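Local coordinates for pyridoxamine 5'-phosphate oxidase (Burkholderia, PDB 4HMW), which catalyses FMN-dependent oxidations in the terminal steps of phenazine biosynthesis, passing electrons from partially reduced phenazine carboxylates to oxygen and releasing hydrogen peroxide, at the interface of chains A and B. Sequence-based numbering; all coordinates share one arbitrary frame. Chains: chain A/B, Pyridoxamine 5'-phosphate oxidase.

Contact 1: the interface of chains A and B. Residues chain A 62-64, 87; chain B 112, 114, 183-184, 200.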
# COMPACT_ATOMS: atom_id res chain seq x y z
N ARG A 62 -3.97 13.40 8.17
CA ARG A 62 -2.95 12.35 8.34
C ARG A 62 -3.47 11.01 7.81
O ARG A 62 -4.60 10.58 8.10
CB ARG A 62 -2.54 12.20 9.80
CG ARG A 62 -1.75 13.36 10.36
CD ARG A 62 -1.54 13.22 11.83
NE ARG A 62 -2.79 13.40 12.58
CZ ARG A 62 -3.01 12.99 13.82
NH1 ARG A 62 -2.09 12.30 14.51
NH2 ARG A 62 -4.19 13.27 14.39
N ILE A 63 -2.64 10.36 7.01
CA ILE A 63 -2.98 9.10 6.37
C ILE A 63 -2.25 7.96 7.08
O ILE A 63 -1.09 8.13 7.52
CB ILE A 63 -2.57 9.13 4.90
CG1 ILE A 63 -3.21 10.34 4.20
CG2 ILE A 63 -2.93 7.84 4.22
CD1 ILE A 63 -2.76 10.54 2.76
N SER A 64 -2.94 6.83 7.23
CA SER A 64 -2.35 5.60 7.77
C SER A 64 -2.56 4.44 6.79
O SER A 64 -3.40 4.52 5.91
CB SER A 64 -3.00 5.27 9.12
OG SER A 64 -4.40 5.04 8.93
N ARG A 87 -7.71 1.36 14.80
CA ARG A 87 -7.33 2.66 14.28
C ARG A 87 -7.97 2.91 12.91
O ARG A 87 -8.49 4.01 12.68
CB ARG A 87 -5.81 2.76 14.27
CG ARG A 87 -5.25 4.13 13.94
CD ARG A 87 -4.76 4.17 12.55
NE ARG A 87 -4.08 5.43 12.31
CZ ARG A 87 -2.83 5.68 12.70
NH1 ARG A 87 -2.11 4.73 13.30
NH2 ARG A 87 -2.30 6.85 12.46
N MET B 112 4.85 0.55 8.38
CA MET B 112 4.03 1.70 8.00
C MET B 112 4.80 2.95 8.35
O MET B 112 5.28 3.07 9.47
CB MET B 112 2.74 1.73 8.77
CG MET B 112 1.88 2.92 8.41
SD MET B 112 0.54 3.29 9.54
CE MET B 112 1.46 4.15 10.83
N SER B 114 4.23 6.99 8.24
CA SER B 114 3.31 8.09 7.99
C SER B 114 3.99 9.40 8.32
O SER B 114 4.60 9.54 9.37
CB SER B 114 2.05 7.93 8.81
OG SER B 114 1.24 6.91 8.27
N HIS B 183 6.34 11.08 11.08
CA HIS B 183 5.95 11.41 12.46
C HIS B 183 5.39 10.20 13.19
O HIS B 183 5.08 10.28 14.38
CB HIS B 183 4.91 12.54 12.49
CG HIS B 183 3.61 12.19 11.84
ND1 HIS B 183 3.32 12.57 10.55
CD2 HIS B 183 2.55 11.48 12.28
CE1 HIS B 183 2.13 12.10 10.23
NE2 HIS B 183 1.64 11.43 11.26
N GLU B 184 5.23 9.08 12.46
CA GLU B 184 4.68 7.87 13.06
C GLU B 184 5.16 6.70 12.23
O GLU B 184 5.17 6.78 11.02
CB GLU B 184 3.14 7.89 13.09
CG GLU B 184 2.52 6.64 13.71
CD GLU B 184 0.99 6.66 13.72
OE1 GLU B 184 0.40 5.74 14.33
OE2 GLU B 184 0.36 7.59 13.15
N ARG B 200 4.62 0.47 17.75
CA ARG B 200 4.31 1.79 17.23
C ARG B 200 5.25 2.86 17.78
O ARG B 200 5.48 2.91 18.98
CB ARG B 200 2.86 2.17 17.55
CG ARG B 200 2.55 3.64 17.27
CD ARG B 200 1.16 4.06 17.73
NE ARG B 200 0.07 3.43 17.02
CZ ARG B 200 -1.18 3.33 17.51
NH1 ARG B 200 -1.47 3.78 18.73
NH2 ARG B 200 -2.14 2.75 16.78
O HOH W 1 -2.48 1.86 14.18
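The N-terminal turn of helix 87-95 and the start of strand 63-69 of chain A, with A:Arg62 of the loop before it, meet chain B along strands 109-119, 184-189 and 197-204 and at the loop residue B:His183. A:Arg87 and B:Glu184 reach for each other tip to tip, and the guanidinium grips the carboxylate end-on: NH1 of A:Arg87 gives a hydrogen bond to OE1 of B:Glu184 at 2.9 Å, and NH2 of A:Arg87 one to OE2 of B:Glu184 at 2.8 Å. Both oxygens are met on their syn side and both bonds run close to the guanidinium plane, but the two flat groups are turned 24° apart, which leaves the nitrogens somewhat out of the carboxylate plane. B:Glu184 gets there fully stretched, its CG anti to the backbone N (chi1 180°). CB of A:Ser64 lies over one face of that guanidinium, offset toward its rim. Water 1 sits at the edges of both arginine tips, 3.0 Å from NH1 of A:Arg87 and 2.8 Å from NH2 of B:Arg200. These like charges are probably offset by B:Glu184, whose OE1 also forms a salt bridge with NE of B:Arg200 at 3.6 Å. A separate hydrogen bond runs from OG of B:Ser114 to the backbone O of A:Ile63 at 2.7 Å, in the carbonyl plane. A:Arg62 and B:His183 cross obliquely, planes 47° apart, with CD of A:Arg62 3.7 Å from the imidazole NE2 of B:His183. A:Arg87, an FMN-binding residue, probably links interface and cofactor site, where the first turn of helix 87-95 lies against the strands of chain B.

Contact 2: the interface of chains A and B. Residues chain A 101, 103, 110; chain B 53, 66-67.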
# COMPACT_ATOMS: atom_id res chain seq x y z
N LEU A 101 -4.48 -0.93 -2.50
CA LEU A 101 -3.54 -1.19 -3.59
C LEU A 101 -3.09 -2.65 -3.59
O LEU A 101 -2.59 -3.16 -2.61
CB LEU A 101 -2.34 -0.26 -3.48
CG LEU A 101 -1.30 -0.32 -4.58
CD1 LEU A 101 -1.85 0.24 -5.90
CD2 LEU A 101 -0.01 0.39 -4.14
N TYR A 103 -0.49 -5.29 -5.56
CA TYR A 103 0.72 -5.29 -6.37
C TYR A 103 1.27 -6.72 -6.41
O TYR A 103 1.56 -7.33 -5.36
CB TYR A 103 1.77 -4.31 -5.87
CG TYR A 103 3.11 -4.45 -6.61
CD1 TYR A 103 3.14 -4.49 -8.00
CD2 TYR A 103 4.31 -4.58 -5.93
CE1 TYR A 103 4.34 -4.66 -8.69
CE2 TYR A 103 5.53 -4.72 -6.61
CZ TYR A 103 5.53 -4.75 -8.00
OH TYR A 103 6.71 -4.95 -8.69
N GLN A 110 -0.22 -3.76 -10.94
CA GLN A 110 -0.88 -3.06 -9.81
C GLN A 110 -2.33 -2.79 -10.10
O GLN A 110 -2.68 -2.50 -11.23
CB GLN A 110 -0.32 -1.65 -9.61
CG GLN A 110 1.09 -1.49 -9.37
CD GLN A 110 1.39 0.01 -9.14
OE1 GLN A 110 1.08 0.55 -8.08
NE2 GLN A 110 1.90 0.67 -10.15
N ALA B 53 3.99 0.98 -0.92
CA ALA B 53 2.66 1.44 -1.30
C ALA B 53 2.45 2.84 -0.73
O ALA B 53 2.25 2.99 0.47
CB ALA B 53 1.62 0.49 -0.77
N ARG B 66 -0.20 4.16 -5.00
CA ARG B 66 0.59 3.53 -6.04
C ARG B 66 1.90 3.03 -5.45
O ARG B 66 2.34 3.49 -4.38
CB ARG B 66 0.90 4.53 -7.18
CG ARG B 66 1.97 5.58 -6.86
CD ARG B 66 1.55 6.55 -5.81
NE ARG B 66 0.46 7.38 -6.26
CZ ARG B 66 -0.28 8.17 -5.49
NH1 ARG B 66 -0.19 8.21 -4.18
NH2 ARG B 66 -1.17 8.96 -6.06
N VAL B 67 2.52 2.10 -6.12
CA VAL B 67 3.81 1.63 -5.70
C VAL B 67 4.94 2.59 -6.16
O VAL B 67 4.93 3.10 -7.29
CB VAL B 67 4.14 0.21 -6.29
CG1 VAL B 67 5.60 -0.19 -5.97
CG2 VAL B 67 3.12 -0.87 -5.79
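The side-chain carbonyl of A:Gln110 accepts a hydrogen bond from the backbone N-H of B:Val67, with OE1 of A:Gln110 2.9 Å from N of B:Val67. The bond is fairly straight at the hydrogen (161°), yet the donor stands above the amide plane, 36° out of it, and does not lie on a lone pair. A:Gln110 reaches across with CG anti to its own carbonyl carbon (chi1 -57°) and the chain extended beyond, which carries the amide over to the strand of the other subunit. B:Val67 answers with its side chain as well as its backbone. Its CG2 branch, anti to the carbonyl carbon, points into chain A and touches several groups there: it lies 3.7 Å from CG of A:Tyr103, at the root of the phenol ring, and 3.9 Å from CD of A:Gln110. The valine and tyrosine side chains meet at about a right angle, the methyl tip pressing near CB and CG, well away from the hydroxyl. A:Leu101 adds a further apolar contact. CD2 of A:Leu101 comes down on the backbone, 3.5 Å from C of B:Arg66, and also packs 3.7 Å from CB of B:Ala53 and 3.8 Å from CG2 of B:Val67. One leucine branch therefore bridges two strands of chain B beside the polar bond. A:Gln110, B:Arg66 and B:Val67 bind FMN and A:Tyr103 lines the same kind of pocket, which makes this a joint in which each subunit contributes to the cofactor pocket. In the fold, strands 97-104 and 109-114 of chain A lie against strands 51-57 and 63-69 of chain B.

Contacts 1 and 2 are centred about 18 Å apart on one two-fold symmetric interface, so each has a twin with the chains exchanged. Strand 63-69 serves both: chain A offers its beginning in contact 1, while chain B offers its middle in contact 2. The strand beginning at residue 109 is likewise used by chain B in contact 1 and by chain A in contact 2. As a worked example, a charged, water-assisted clamp and a small, mostly apolar joint with an amide hydrogen bond probably help to hold FMN-binding residues of both subunits in register, which suggests that dimerisation is integral to the cofactor site.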